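Local coordinates for protein ATP-dependent RNA helicase HrpB (Escherichia coli, PDB 6EUD) that hydrolyses ATP to ADP and phosphate as a DExH-box RNA helicase that binds single-stranded RNA, at residues L638-A643 against Q700-E705; L647-W652 against Q748-L753. All coordinates share one frame; numbering follows the deposited sequence.

Interaction 1: L638-A643 against Q700-E705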
ATOM      1  N   LEU A 638      11.462  27.570 -19.186  1.00 27.86           N
ATOM      2  CA  LEU A 638      11.852  26.543 -20.137  1.00 25.52           C
ATOM      3  C   LEU A 638      13.346  26.173 -19.991  1.00 29.99           C
ATOM      4  O   LEU A 638      13.717  24.993 -20.081  1.00 31.90           O
ATOM      5  CB  LEU A 638      11.535  27.009 -21.561  1.00 24.62           C
ATOM      6  CG  LEU A 638      10.048  27.068 -21.905  1.00 29.16           C
ATOM      7  CD1 LEU A 638       9.774  27.707 -23.266  1.00 31.01           C
ATOM      8  CD2 LEU A 638       9.487  25.665 -21.866  1.00 30.20           C
ATOM      9  N   ARG A 639      14.204  27.161 -19.747  1.00 27.42           N
ATOM     10  CA  ARG A 639      15.623  26.865 -19.535  1.00 27.18           C
ATOM     11  C   ARG A 639      15.837  26.007 -18.300  1.00 30.61           C
ATOM     12  O   ARG A 639      16.714  25.132 -18.289  1.00 36.45           O
ATOM     13  CB  ARG A 639      16.428  28.155 -19.429  1.00 27.31           C
ATOM     14  CG  ARG A 639      16.590  28.812 -20.795  1.00 31.66           C
ATOM     15  CD  ARG A 639      16.933  30.290 -20.679  1.00 31.31           C
ATOM     16  NE  ARG A 639      18.241  30.441 -20.053  1.00 33.01           N
ATOM     17  CZ  ARG A 639      18.602  31.518 -19.376  1.00 38.58           C
ATOM     18  NH1 ARG A 639      17.744  32.526 -19.236  1.00 40.13           N
ATOM     19  NH2 ARG A 639      19.797  31.570 -18.811  1.00 42.94           N
ATOM     20  N   LEU A 640      15.036  26.247 -17.258  1.00 30.64           N
ATOM     21  CA  LEU A 640      15.093  25.414 -16.050  1.00 29.02           C
ATOM     22  C   LEU A 640      14.664  23.967 -16.341  1.00 28.09           C
ATOM     23  O   LEU A 640      15.268  23.017 -15.837  1.00 26.22           O
ATOM     24  CB  LEU A 640      14.230  26.019 -14.942  1.00 27.39           C
ATOM     25  CG  LEU A 640      14.892  27.267 -14.346  1.00 28.23           C
ATOM     26  CD1 LEU A 640      13.943  28.008 -13.383  1.00 24.24           C
ATOM     27  CD2 LEU A 640      16.212  26.870 -13.664  1.00 23.25           C
ATOM     28  N   LEU A 641      13.640  23.810 -17.175  1.00 22.59           N
ATOM     29  CA  LEU A 641      13.187  22.495 -17.579  1.00 27.74           C
ATOM     30  C   LEU A 641      14.298  21.784 -18.337  1.00 31.58           C
ATOM     31  O   LEU A 641      14.564  20.607 -18.063  1.00 36.24           O
ATOM     32  CB  LEU A 641      11.937  22.565 -18.458  1.00 32.91           C
ATOM     33  CG  LEU A 641      10.607  22.945 -17.816  1.00 47.51           C
ATOM     34  CD1 LEU A 641       9.489  22.976 -18.875  1.00 48.68           C
ATOM     35  CD2 LEU A 641      10.269  21.995 -16.673  1.00 59.15           C
ATOM     36  N   CYS A 642      14.935  22.490 -19.285  1.00 27.92           N
ATOM     37  CA  CYS A 642      15.981  21.884 -20.123  1.00 28.64           C
ATOM     38  C   CYS A 642      17.240  21.547 -19.334  1.00 28.26           C
ATOM     39  O   CYS A 642      17.817  20.489 -19.541  1.00 35.62           O
ATOM     40  CB  CYS A 642      16.328  22.797 -21.298  1.00 26.30           C
ATOM     41  SG  CYS A 642      14.953  22.865 -22.468  1.00 30.19           S
ATOM     42  N   ALA A 643      17.651  22.433 -18.428  1.00 27.09           N
ATOM     43  CA  ALA A 643      18.778  22.159 -17.521  1.00 27.29           C
ATOM     44  C   ALA A 643      18.599  20.850 -16.767  1.00 30.88           C
ATOM     45  O   ALA A 643      19.559  20.101 -16.586  1.00 28.74           O
ATOM     46  CB  ALA A 643      18.962  23.305 -16.521  1.00 24.86           C
ATOM     47  N   GLN A 700      24.738  31.474 -12.011  1.00 39.69           N
ATOM     48  CA  GLN A 700      25.900  31.633 -12.885  1.00 45.02           C
ATOM     49  C   GLN A 700      26.003  30.458 -13.842  1.00 39.65           C
ATOM     50  O   GLN A 700      26.250  30.648 -15.030  1.00 36.90           O
ATOM     51  CB  GLN A 700      27.200  31.743 -12.080  1.00 47.60           C
ATOM     52  CG  GLN A 700      27.243  32.906 -11.133  1.00 52.66           C
ATOM     53  CD  GLN A 700      27.043  34.228 -11.831  1.00 59.45           C
ATOM     54  OE1 GLN A 700      26.169  35.008 -11.458  1.00 63.82           O
ATOM     55  NE2 GLN A 700      27.866  34.500 -12.844  1.00 60.37           N
ATOM     56  N   ARG A 701      25.810  29.251 -13.310  1.00 38.08           N
ATOM     57  CA  ARG A 701      25.804  28.029 -14.119  1.00 38.69           C
ATOM     58  C   ARG A 701      24.726  28.086 -15.221  1.00 42.15           C
ATOM     59  O   ARG A 701      25.011  27.831 -16.391  1.00 44.65           O
ATOM     60  CB  ARG A 701      25.600  26.803 -13.230  1.00 37.02           C
ATOM     61  CG  ARG A 701      26.010  25.487 -13.868  1.00 44.42           C
ATOM     62  CD  ARG A 701      25.912  24.336 -12.879  1.00 51.86           C
ATOM     63  NE  ARG A 701      26.611  24.603 -11.617  1.00 58.22           N
ATOM     64  CZ  ARG A 701      27.922  24.441 -11.434  1.00 64.87           C
ATOM     65  NH1 ARG A 701      28.692  24.029 -12.435  1.00 63.78           N
ATOM     66  NH2 ARG A 701      28.469  24.701 -10.253  1.00 68.03           N
ATOM     67  N   LEU A 702      23.497  28.436 -14.856  1.00 38.39           N
ATOM     68  CA  LEU A 702      22.442  28.543 -15.854  1.00 32.96           C
ATOM     69  C   LEU A 702      22.741  29.652 -16.887  1.00 35.13           C
ATOM     70  O   LEU A 702      22.540  29.460 -18.094  1.00 35.33           O
ATOM     71  CB  LEU A 702      21.092  28.796 -15.187  1.00 27.62           C
ATOM     72  CG  LEU A 702      19.910  28.652 -16.147  1.00 30.30           C
ATOM     73  CD1 LEU A 702      19.755  27.191 -16.584  1.00 28.35           C
ATOM     74  CD2 LEU A 702      18.635  29.162 -15.520  1.00 33.64           C
ATOM     75  N   ASP A 703      23.234  30.799 -16.440  1.00 35.90           N
ATOM     76  CA  ASP A 703      23.553  31.881 -17.391  1.00 39.52           C
ATOM     77  C   ASP A 703      24.651  31.478 -18.367  1.00 35.03           C
ATOM     78  O   ASP A 703      24.723  31.963 -19.490  1.00 37.22           O
ATOM     79  CB  ASP A 703      23.977  33.157 -16.661  1.00 39.92           C
ATOM     80  CG  ASP A 703      22.795  33.937 -16.111  1.00 46.07           C
ATOM     81  OD1 ASP A 703      21.642  33.598 -16.455  1.00 45.74           O
ATOM     82  OD2 ASP A 703      23.018  34.905 -15.346  1.00 50.28           O
ATOM     83  N   SER A 704      25.506  30.573 -17.928  1.00 35.49           N
ATOM     84  CA  SER A 704      26.638  30.148 -18.735  1.00 40.51           C
ATOM     85  C   SER A 704      26.355  28.897 -19.588  1.00 40.65           C
ATOM     86  O   SER A 704      26.769  28.826 -20.752  1.00 40.51           O
ATOM     87  CB  SER A 704      27.847  29.886 -17.833  1.00 41.52           C
ATOM     88  OG  SER A 704      28.874  29.301 -18.604  1.00 47.20           O
ATOM     89  N   GLU A 705      25.663  27.917 -19.009  1.00 36.02           N
ATOM     90  CA  GLU A 705      25.463  26.641 -19.680  1.00 36.26           C
ATOM     91  C   GLU A 705      24.213  26.621 -20.546  1.00 33.94           C
ATOM     92  O   GLU A 705      24.165  25.900 -21.540  1.00 30.13           O
ATOM     93  CB  GLU A 705      25.405  25.504 -18.664  1.00 39.97           C
ATOM     94  CG  GLU A 705      26.707  25.287 -17.922  1.00 49.19           C
ATOM     95  CD  GLU A 705      27.910  25.226 -18.860  1.00 60.51           C
ATOM     96  OE1 GLU A 705      27.799  24.628 -19.954  1.00 60.02           O
ATOM     97  OE2 GLU A 705      28.976  25.777 -18.500  1.00 72.55           O
TER
HETATM   98  O   HOH W   1      20.633  34.727 -18.613  1.00 54.82           O
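Leu-702 reaches across from helix 696-705 and overlaps three residues of helix 631-646. Its CG lies anti to the backbone N, with chi1 at -169°, and both methyls beyond it meet the other helix. CD2 touches CD2 of Leu-640 at 3.8 Å, the two side chains crossing at about a right angle. CD1 rests 4.0 Å from CB of Ala-643. CD2 also lies over one face of the Arg-639 guanidinium, toward its rim. The leucine is thus shared between two apolar neighbours and the flat end of an arginine. The contact is buried helix-helix packing, and the short axes stand 90° apart, 11.1 Å at closest approach. It sets helix 696-705 of the HrpB C-terminal region against helix 631-646, away from the ATP-binding residues and the DEFH box. The Arg-639 chain bends at chi3, and its NE gives a hydrogen bond to Leu-706 O, just beyond the second helix. Its NH2 forms a long salt bridge to OD1 of Asp-703 at 3.6 Å, in planes only 22° apart. A water bridges the two groups. It accepts from Arg-639 NH2 at 3.3 Å and donates to Asp-703 OD1 at 2.6 Å. The other carboxylate oxygen, OD2, is in a salt bridge with Arg-691, so Asp-703 faces two arginines and is probably held as the charged form.

Interaction 2: L647-W652 against Q748-L753; sequences LPEYDW and QGRVPL
A type I beta turn from Leu-647 to Tyr-650, just after helix 631-646, meets the loop that leads into strand 751-758. Arg-750 and Glu-649 reach toward each other tip to tip in an end-on, two-nitrogen salt bridge. NH1 of Arg-750 bonds OE2 of Glu-649 at 2.9 Å, nearly straight at 173° and on the syn lone pair. NH2 of Arg-750 reaches OE1 of Glu-649 at 2.7 Å, more bent. The extended Arg-750 carries its guanidinium to the turn, where Glu-649 bends at chi2 to meet it. Gln-748 OE1 lies over one face of the guanidinium, toward its rim. CD2 of Leu-647 packs 3.5 Å from Arg-750 NH1, which also donates to Trp-646 O. Gln-748 NE2 donates to Tyr-650 OH at 2.9 Å, with ring and amide planes 74° apart. A phenylalanine in place of Tyr-650 would probably leave the Gln-748 amide without this acceptor and free to turn. Within the turn, Leu-647 O accepts from Tyr-650 N; Trp-652 NE1 reaches the same oxygen at 2.6 Å from the opposite face. The contact is mostly polar and lies at the surface, so its hold rests on paired charges and directed bonds more than on apolar burial.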
ATOM      1  N   LEU A 647      21.546  18.796 -17.832  1.00 32.11           N
ATOM      2  CA  LEU A 647      22.507  18.899 -16.735  1.00 35.33           C
ATOM      3  C   LEU A 647      21.918  18.310 -15.447  1.00 39.09           C
ATOM      4  O   LEU A 647      21.801  19.011 -14.436  1.00 39.38           O
ATOM      5  CB  LEU A 647      22.933  20.359 -16.518  1.00 32.12           C
ATOM      6  CG  LEU A 647      23.551  21.081 -17.734  1.00 33.60           C
ATOM      7  CD1 LEU A 647      23.947  22.518 -17.427  1.00 32.77           C
ATOM      8  CD2 LEU A 647      24.746  20.333 -18.260  1.00 29.18           C
ATOM      9  N   PRO A 648      21.553  17.014 -15.478  1.00 34.67           N
ATOM     10  CA  PRO A 648      20.806  16.418 -14.360  1.00 35.52           C
ATOM     11  C   PRO A 648      21.697  16.148 -13.142  1.00 38.32           C
ATOM     12  O   PRO A 648      21.182  15.779 -12.100  1.00 38.98           O
ATOM     13  CB  PRO A 648      20.312  15.097 -14.943  1.00 33.60           C
ATOM     14  CG  PRO A 648      21.477  14.687 -15.871  1.00 31.32           C
ATOM     15  CD  PRO A 648      21.932  16.003 -16.487  1.00 31.74           C
ATOM     16  N   GLU A 649      23.012  16.310 -13.259  1.00 36.36           N
ATOM     17  CA  GLU A 649      23.849  16.116 -12.074  1.00 37.12           C
ATOM     18  C   GLU A 649      23.666  17.258 -11.067  1.00 38.34           C
ATOM     19  O   GLU A 649      24.143  17.167  -9.947  1.00 38.01           O
ATOM     20  CB  GLU A 649      25.331  15.968 -12.444  1.00 35.03           C
ATOM     21  CG  GLU A 649      25.926  17.159 -13.135  1.00 36.14           C
ATOM     22  CD  GLU A 649      25.865  17.046 -14.655  1.00 39.48           C
ATOM     23  OE1 GLU A 649      26.916  17.248 -15.301  1.00 44.49           O
ATOM     24  OE2 GLU A 649      24.775  16.779 -15.199  1.00 37.13           O
ATOM     25  N   TYR A 650      22.967  18.324 -11.452  1.00 38.34           N
ATOM     26  CA  TYR A 650      22.718  19.423 -10.512  1.00 39.04           C
ATOM     27  C   TYR A 650      21.275  19.429 -10.023  1.00 44.30           C
ATOM     28  O   TYR A 650      20.402  18.805 -10.633  1.00 45.55           O
ATOM     29  CB  TYR A 650      23.051  20.766 -11.154  1.00 35.04           C
ATOM     30  CG  TYR A 650      24.431  20.793 -11.735  1.00 41.03           C
ATOM     31  CD1 TYR A 650      25.544  20.852 -10.914  1.00 41.79           C
ATOM     32  CD2 TYR A 650      24.627  20.737 -13.109  1.00 37.45           C
ATOM     33  CE1 TYR A 650      26.801  20.878 -11.445  1.00 42.15           C
ATOM     34  CE2 TYR A 650      25.874  20.762 -13.640  1.00 32.53           C
ATOM     35  CZ  TYR A 650      26.965  20.833 -12.812  1.00 38.16           C
ATOM     36  OH  TYR A 650      28.235  20.841 -13.354  1.00 39.97           O
ATOM     37  N   ASP A 651      21.026  20.134  -8.924  1.00 46.39           N
ATOM     38  CA  ASP A 651      19.694  20.141  -8.337  1.00 53.36           C
ATOM     39  C   ASP A 651      18.851  21.299  -8.843  1.00 49.33           C
ATOM     40  O   ASP A 651      18.682  22.302  -8.156  1.00 56.32           O
ATOM     41  CB  ASP A 651      19.784  20.179  -6.815  1.00 63.51           C
ATOM     42  CG  ASP A 651      20.326  18.888  -6.237  1.00 76.77           C
ATOM     43  OD1 ASP A 651      19.884  17.807  -6.685  1.00 80.91           O
ATOM     44  OD2 ASP A 651      21.200  18.956  -5.346  1.00 83.23           O
ATOM     45  N   TRP A 652      18.306  21.149 -10.044  1.00 38.97           N
ATOM     46  CA  TRP A 652      17.460  22.185 -10.611  1.00 37.09           C
ATOM     47  C   TRP A 652      16.066  22.075  -9.998  1.00 40.98           C
ATOM     48  O   TRP A 652      15.574  20.972  -9.766  1.00 43.25           O
ATOM     49  CB  TRP A 652      17.405  22.083 -12.150  1.00 30.52           C
ATOM     50  CG  TRP A 652      18.764  22.002 -12.772  1.00 32.26           C
ATOM     51  CD1 TRP A 652      19.425  20.867 -13.137  1.00 34.23           C
ATOM     52  CD2 TRP A 652      19.660  23.095 -13.055  1.00 29.68           C
ATOM     53  NE1 TRP A 652      20.664  21.181 -13.633  1.00 34.40           N
ATOM     54  CE2 TRP A 652      20.832  22.537 -13.597  1.00 30.20           C
ATOM     55  CE3 TRP A 652      19.579  24.483 -12.901  1.00 27.65           C
ATOM     56  CZ2 TRP A 652      21.916  23.318 -13.997  1.00 32.87           C
ATOM     57  CZ3 TRP A 652      20.651  25.254 -13.294  1.00 29.80           C
ATOM     58  CH2 TRP A 652      21.808  24.670 -13.838  1.00 31.49           C
ATOM     59  N   GLN A 748      27.396  22.403 -21.253  1.00 30.70           N
ATOM     60  CA  GLN A 748      28.688  21.727 -21.126  1.00 32.23           C
ATOM     61  C   GLN A 748      29.033  20.902 -22.361  1.00 35.37           C
ATOM     62  O   GLN A 748      29.571  19.796 -22.244  1.00 35.73           O
ATOM     63  CB  GLN A 748      28.704  20.843 -19.861  1.00 32.63           C
ATOM     64  CG  GLN A 748      28.476  21.658 -18.584  1.00 38.91           C
ATOM     65  CD  GLN A 748      28.498  20.837 -17.306  1.00 43.24           C
ATOM     66  OE1 GLN A 748      28.888  19.667 -17.301  1.00 52.35           O
ATOM     67  NE2 GLN A 748      28.055  21.447 -16.211  1.00 42.25           N
ATOM     68  N   GLY A 749      28.712  21.427 -23.546  1.00 36.34           N
ATOM     69  CA  GLY A 749      29.047  20.737 -24.792  1.00 33.84           C
ATOM     70  C   GLY A 749      28.156  19.560 -25.175  1.00 33.94           C
ATOM     71  O   GLY A 749      28.429  18.842 -26.120  1.00 41.43           O
ATOM     72  N   ARG A 750      27.061  19.378 -24.453  1.00 35.75           N
ATOM     73  CA  ARG A 750      26.205  18.208 -24.630  1.00 37.05           C
ATOM     74  C   ARG A 750      25.111  18.349 -25.696  1.00 35.56           C
ATOM     75  O   ARG A 750      24.595  17.351 -26.207  1.00 35.22           O
ATOM     76  CB  ARG A 750      25.556  17.858 -23.292  1.00 32.34           C
ATOM     77  CG  ARG A 750      26.532  17.337 -22.250  1.00 33.27           C
ATOM     78  CD  ARG A 750      25.872  17.204 -20.868  1.00 33.12           C
ATOM     79  NE  ARG A 750      26.868  16.826 -19.869  1.00 34.82           N
ATOM     80  CZ  ARG A 750      26.637  16.704 -18.565  1.00 37.03           C
ATOM     81  NH1 ARG A 750      25.418  16.906 -18.063  1.00 34.85           N
ATOM     82  NH2 ARG A 750      27.630  16.364 -17.760  1.00 34.49           N
ATOM     83  N   VAL A 751      24.740  19.581 -26.012  1.00 31.54           N
ATOM     84  CA  VAL A 751      23.587  19.815 -26.856  1.00 31.06           C
ATOM     85  C   VAL A 751      23.898  20.799 -27.966  1.00 31.20           C
ATOM     86  O   VAL A 751      24.067  21.991 -27.722  1.00 31.46           O
ATOM     87  CB  VAL A 751      22.392  20.352 -26.032  1.00 35.04           C
ATOM     88  CG1 VAL A 751      21.188  20.632 -26.947  1.00 29.35           C
ATOM     89  CG2 VAL A 751      22.023  19.370 -24.920  1.00 31.22           C
ATOM     90  N   PRO A 752      23.939  20.312 -29.206  1.00 34.02           N
ATOM     91  CA  PRO A 752      24.186  21.249 -30.309  1.00 33.74           C
ATOM     92  C   PRO A 752      22.961  22.123 -30.559  1.00 36.55           C
ATOM     93  O   PRO A 752      21.827  21.655 -30.422  1.00 40.62           O
ATOM     94  CB  PRO A 752      24.492  20.328 -31.496  1.00 34.11           C
ATOM     95  CG  PRO A 752      23.755  19.028 -31.159  1.00 35.47           C
ATOM     96  CD  PRO A 752      23.688  18.931 -29.658  1.00 34.46           C
ATOM     97  N   LEU A 753      23.189  23.391 -30.880  1.00 34.04           N
ATOM     98  CA  LEU A 753      22.102  24.289 -31.255  1.00 33.36           C
ATOM     99  C   LEU A 753      21.578  23.964 -32.647  1.00 31.63           C
ATOM    100  O   LEU A 753      22.343  23.719 -33.573  1.00 32.73           O
ATOM    101  CB  LEU A 753      22.564  25.750 -31.194  1.00 30.23           C
ATOM    102  CG  LEU A 753      22.884  26.216 -29.777  1.00 32.54           C
ATOM    103  CD1 LEU A 753      23.415  27.603 -29.823  1.00 31.99           C
ATOM    104  CD2 LEU A 753      21.635  26.169 -28.906  1.00 29.42           C
TER

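From the N terminus, helix 631-646 comes first and supplies 638-643. The loop 647-652 follows directly, then helix 696-705 with 700-705, and last 748-753, a loop running into strand 751-758. Interaction 1 closes a loop of 56 residues that hold 24 of helix and no strand. Interaction 2 closes one of 95 residues that also holds strands of the C-terminal sheet. The two loops cross, since their segments alternate along the chain. Their centres are 8 Å apart, and Glu-705 OE1 probably accepts a hydrogen bond from Gln-748 N at 2.6 Å. Together they tie helix 631-646 and its following loop to helix 696-705 and to the loop between strands 745-746 and 751-758 of the C-terminal sheet.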